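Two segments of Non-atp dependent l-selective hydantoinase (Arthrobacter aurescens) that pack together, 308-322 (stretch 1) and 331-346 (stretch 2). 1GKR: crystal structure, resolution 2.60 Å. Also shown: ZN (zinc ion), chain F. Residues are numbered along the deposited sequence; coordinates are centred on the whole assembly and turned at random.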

# COMPACT_ATOMS: atom_id res chain seq x y z
N THR A 308 -11.50 -21.01 1.15
CA THR A 308 -11.99 -22.37 1.38
C THR A 308 -11.67 -22.87 2.77
O THR A 308 -10.79 -22.36 3.46
N LEU A 309 -12.39 -23.90 3.17
CA LEU A 309 -12.19 -24.52 4.46
C LEU A 309 -11.88 -26.00 4.19
O LEU A 309 -12.56 -26.65 3.39
N GLY A 310 -10.82 -26.50 4.80
CA GLY A 310 -10.45 -27.90 4.62
C GLY A 310 -10.16 -28.45 5.99
O GLY A 310 -9.62 -27.74 6.83
N SER A 311 -10.51 -29.70 6.25
CA SER A 311 -10.30 -30.27 7.58
C SER A 311 -8.86 -30.59 7.95
O SER A 311 -8.43 -30.38 9.09
N ASP A 312 -8.11 -31.07 6.97
CA ASP A 312 -6.73 -31.51 7.19
C ASP A 312 -6.80 -32.72 8.15
O ASP A 312 -5.97 -32.91 9.04
N HIS A 313 -7.84 -33.52 7.94
CA HIS A 313 -8.08 -34.75 8.69
C HIS A 313 -6.85 -35.65 8.49
O HIS A 313 -6.45 -35.93 7.37
N GLY A 314 -6.27 -36.10 9.59
CA GLY A 314 -5.10 -36.95 9.48
C GLY A 314 -4.80 -37.61 10.80
O GLY A 314 -4.57 -36.93 11.80
N GLY A 315 -4.80 -38.94 10.79
CA GLY A 315 -4.54 -39.68 12.01
C GLY A 315 -3.08 -39.88 12.34
O GLY A 315 -2.20 -39.62 11.53
N HIS A 316 -2.83 -40.32 13.55
CA HIS A 316 -1.49 -40.59 14.04
C HIS A 316 -1.73 -41.61 15.13
O HIS A 316 -2.67 -41.47 15.91
N PRO A 317 -0.90 -42.67 15.19
CA PRO A 317 -1.15 -43.64 16.26
C PRO A 317 -1.17 -42.92 17.61
O PRO A 317 -0.27 -42.15 17.93
N VAL A 318 -2.24 -43.16 18.37
CA VAL A 318 -2.45 -42.53 19.68
C VAL A 318 -1.23 -42.57 20.61
O VAL A 318 -1.10 -41.74 21.52
N GLU A 319 -0.32 -43.52 20.38
CA GLU A 319 0.89 -43.66 21.19
C GLU A 319 1.98 -42.67 20.77
O GLU A 319 3.04 -42.60 21.40
N ASP A 320 1.72 -41.93 19.70
CA ASP A 320 2.66 -40.93 19.22
C ASP A 320 2.12 -39.56 19.57
O ASP A 320 2.65 -38.54 19.13
N LYS A 321 1.05 -39.55 20.36
CA LYS A 321 0.44 -38.31 20.79
C LYS A 321 0.56 -38.17 22.28
O LYS A 321 0.98 -37.13 22.78
N GLU A 322 0.20 -39.24 22.99
CA GLU A 322 0.21 -39.24 24.45
C GLU A 322 1.54 -38.81 25.10
O GLU A 322 1.54 -38.12 26.13
N ALA A 331 5.45 -35.63 20.29
CA ALA A 331 4.11 -35.90 19.80
C ALA A 331 4.10 -35.47 18.33
O ALA A 331 4.75 -34.49 17.96
N GLY A 332 3.39 -36.22 17.49
CA GLY A 332 3.33 -35.87 16.08
C GLY A 332 2.23 -34.87 15.77
O GLY A 332 1.31 -34.68 16.56
N ASN A 333 2.33 -34.23 14.62
CA ASN A 333 1.32 -33.25 14.21
C ASN A 333 0.10 -33.90 13.56
O ASN A 333 0.21 -34.94 12.90
N GLY A 334 -1.06 -33.29 13.74
CA GLY A 334 -2.24 -33.84 13.12
C GLY A 334 -3.45 -33.88 14.00
O GLY A 334 -3.35 -33.86 15.22
N ALA A 335 -4.62 -33.94 13.37
CA ALA A 335 -5.87 -34.01 14.10
C ALA A 335 -6.91 -34.54 13.15
O ALA A 335 -6.89 -34.21 11.98
N LEU A 336 -7.81 -35.39 13.65
CA LEU A 336 -8.89 -35.93 12.83
C LEU A 336 -9.88 -34.78 12.68
O LEU A 336 -9.89 -33.88 13.52
N GLY A 337 -10.68 -34.79 11.63
CA GLY A 337 -11.63 -33.71 11.45
C GLY A 337 -12.76 -34.01 10.49
O GLY A 337 -13.70 -33.23 10.34
N LEU A 338 -12.68 -35.16 9.84
CA LEU A 338 -13.69 -35.56 8.87
C LEU A 338 -15.09 -35.67 9.46
O LEU A 338 -16.08 -35.42 8.78
N GLU A 339 -15.17 -36.04 10.73
CA GLU A 339 -16.46 -36.23 11.36
C GLU A 339 -16.95 -35.01 12.14
O GLU A 339 -18.13 -34.91 12.46
N THR A 340 -16.04 -34.07 12.41
CA THR A 340 -16.38 -32.87 13.17
C THR A 340 -16.34 -31.53 12.42
O THR A 340 -16.71 -30.50 12.98
N SER A 341 -15.89 -31.54 11.17
CA SER A 341 -15.78 -30.31 10.41
C SER A 341 -17.07 -29.51 10.23
O SER A 341 -17.15 -28.35 10.63
N LEU A 342 -18.08 -30.12 9.62
CA LEU A 342 -19.34 -29.41 9.39
C LEU A 342 -20.03 -29.06 10.70
O LEU A 342 -20.38 -27.91 10.95
N PRO A 343 -20.26 -30.07 11.56
CA PRO A 343 -20.93 -29.73 12.82
C PRO A 343 -20.23 -28.65 13.64
O PRO A 343 -20.88 -27.85 14.33
N MET A 344 -18.90 -28.60 13.58
CA MET A 344 -18.21 -27.58 14.34
C MET A 344 -18.50 -26.20 13.75
O MET A 344 -18.75 -25.26 14.50
N MET A 345 -18.50 -26.08 12.42
CA MET A 345 -18.78 -24.80 11.76
C MET A 345 -20.25 -24.41 11.95
O MET A 345 -20.57 -23.24 12.20
N LEU A 346 -21.13 -25.39 11.82
CA LEU A 346 -22.56 -25.17 11.99
C LEU A 346 -22.83 -24.71 13.43
O LEU A 346 -23.56 -23.75 13.66

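The two stretches bury 758 Å² between them, and much of the contact is polar, with side chains of stretch 1 reading the backbone of stretch 2. His313 (chi1 t, 171°) has the most area covered by the other stretch. Its ND1 accepts two hydrogen bonds, from Gly337 N and Leu338 N, both at 3.0 Å and nearly straight, so this nitrogen acts as an unprotonated acceptor gathering two successive amides. Lys321 does the converse: its CB points sideways, but an m, m, t, t conformation brings the ammonium group to stretch 2, where NZ donates to Gly332 O and Gly334 O, each at 2.8 Å. His316, whose CB points toward stretch 2 with chi1 off the wells at -133°, adds a weak bond from ND1 to Asn333 O (3.3 Å).

Backbone hydrogen bonds reinforce these contacts, from Gly332 N to Asp320 O (2.9 Å) and from Gly314 N to Ala335 O (3.1 Å).

Both imidazoles also receive carbon over a face. Leu338 CD2 lies 3.6 Å from the centroid of the His313 ring, while Gly332 CA sits 4.2 Å from that of His316; a CB on Gly332 would clash with His316 NE2. Leu336 (m, t) has its CB pointing sideways, but its end comes nearer to stretch 1, placing CD2 3.5 Å from His313 CE1 and 3.7 Å from Gly315 CA. Farther along, Leu309 and Met345 (m, m, m) point toward each other's stretch and meet at CD2 and CE, 3.8 Å apart. Ser311 (p) also points in, its OG 3.8 Å from Leu338 CD1; the same OG accepts a hydrogen bond from His313 N (3.2 Å).

Water 1 lies between the stretches, 2.9 Å from Ser311 O and 3.0 Å from Ala335 O, and links them. Asp312 (t) instead serves the metal: OD1 binds ZN at 2.1 Å, and OD2 accepts a hydrogen bond from water 2 (2.9 Å), itself a zinc ligand.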

# COMPACT_ATOMS: atom_id res chain seq x y z
CB THR A 308 -11.34 -23.38 0.40
OG1 THR A 308 -9.94 -23.45 0.68
CG2 THR A 308 -11.56 -22.96 -1.05
CB LEU A 309 -13.45 -24.37 5.31
CG LEU A 309 -13.37 -23.51 6.57
CD1 LEU A 309 -12.50 -22.30 6.36
CD2 LEU A 309 -14.78 -23.09 6.98
CB SER A 311 -11.13 -31.53 7.74
OG SER A 311 -10.69 -32.51 6.81
CB ASP A 312 -5.86 -30.40 7.77
CG ASP A 312 -4.37 -30.75 7.71
OD1 ASP A 312 -3.99 -31.55 6.82
OD2 ASP A 312 -3.58 -30.24 8.52
CB HIS A 313 -9.32 -35.44 8.11
CG HIS A 313 -9.56 -36.82 8.64
ND1 HIS A 313 -10.30 -37.06 9.77
CD2 HIS A 313 -9.16 -38.03 8.18
CE1 HIS A 313 -10.36 -38.37 9.98
NE2 HIS A 313 -9.68 -38.97 9.02
CB HIS A 316 -0.86 -39.34 14.64
CG HIS A 316 0.54 -39.09 14.17
ND1 HIS A 316 0.83 -38.19 13.16
CD2 HIS A 316 1.71 -39.66 14.52
CE1 HIS A 316 2.13 -38.21 12.92
NE2 HIS A 316 2.69 -39.10 13.72
CB PRO A 317 0.01 -44.63 16.10
CG PRO A 317 1.08 -43.81 15.41
CD PRO A 317 0.30 -43.01 14.42
CB VAL A 318 -3.69 -43.14 20.39
CG1 VAL A 318 -3.45 -44.57 20.74
CG2 VAL A 318 -4.03 -42.34 21.62
CB GLU A 319 1.44 -45.09 21.10
CG GLU A 319 1.53 -45.65 19.69
CD GLU A 319 0.28 -46.43 19.29
OE1 GLU A 319 -0.84 -46.05 19.70
OE2 GLU A 319 0.41 -47.42 18.54
CB ASP A 320 2.85 -41.04 17.70
CG ASP A 320 3.63 -42.28 17.30
OD1 ASP A 320 4.05 -43.03 18.21
OD2 ASP A 320 3.83 -42.49 16.08
CB LYS A 321 -1.05 -38.27 20.42
CG LYS A 321 -1.36 -37.82 18.99
CD LYS A 321 -1.02 -36.35 18.77
CE LYS A 321 -1.63 -35.86 17.46
NZ LYS A 321 -1.42 -34.41 17.22
CB GLU A 322 -0.24 -40.61 24.98
CG GLU A 322 -0.99 -40.53 26.31
CD GLU A 322 -2.34 -39.82 26.22
OE1 GLU A 322 -2.44 -38.78 25.55
OE2 GLU A 322 -3.31 -40.29 26.83
CB ALA A 331 3.10 -35.11 20.60
CB ASN A 333 1.91 -32.24 13.22
CG ASN A 333 3.06 -31.44 13.81
OD1 ASN A 333 3.10 -31.19 15.01
ND2 ASN A 333 3.99 -31.02 12.96
CB ALA A 335 -6.27 -32.64 14.59
CB LEU A 336 -9.56 -37.11 13.53
CG LEU A 336 -8.65 -38.31 13.81
CD1 LEU A 336 -9.43 -39.41 14.48
CD2 LEU A 336 -8.07 -38.83 12.52
CB LEU A 338 -13.28 -36.89 8.27
CG LEU A 338 -13.18 -36.98 6.76
CD1 LEU A 338 -12.81 -35.65 6.17
CD2 LEU A 338 -12.14 -38.03 6.43
CB GLU A 339 -16.39 -37.45 12.29
CG GLU A 339 -17.66 -38.27 12.31
CD GLU A 339 -17.49 -39.59 13.02
OE1 GLU A 339 -16.59 -40.36 12.63
OE2 GLU A 339 -18.27 -39.87 13.96
CB THR A 340 -15.45 -32.75 14.37
OG1 THR A 340 -14.09 -32.75 13.93
CG2 THR A 340 -15.66 -33.91 15.31
CB SER A 341 -15.17 -30.60 9.06
OG SER A 341 -14.93 -29.39 8.41
CB LEU A 342 -20.30 -30.23 8.52
CG LEU A 342 -21.18 -29.51 7.48
CD1 LEU A 342 -22.40 -30.37 7.18
CD2 LEU A 342 -21.63 -28.15 7.96
CB PRO A 343 -21.04 -31.08 13.54
CG PRO A 343 -20.18 -32.02 12.76
CD PRO A 343 -20.23 -31.52 11.35
CB MET A 344 -16.71 -27.87 14.36
CG MET A 344 -16.11 -27.81 15.75
SD MET A 344 -17.10 -28.73 16.97
CE MET A 344 -16.82 -27.79 18.41
CB MET A 345 -18.48 -24.87 10.26
CG MET A 345 -17.02 -25.04 9.93
SD MET A 345 -15.96 -23.98 10.90
CE MET A 345 -16.44 -22.35 10.33
CB LEU A 346 -23.29 -26.48 11.73
CG LEU A 346 -24.17 -26.63 10.50
CD1 LEU A 346 -23.71 -25.75 9.36
CD2 LEU A 346 -24.18 -28.10 10.11
ZN ZN F . -2.25 -31.43 5.60
O HOH W 1 -7.08 -31.30 11.53
O HOH W 2 -0.90 -30.88 7.64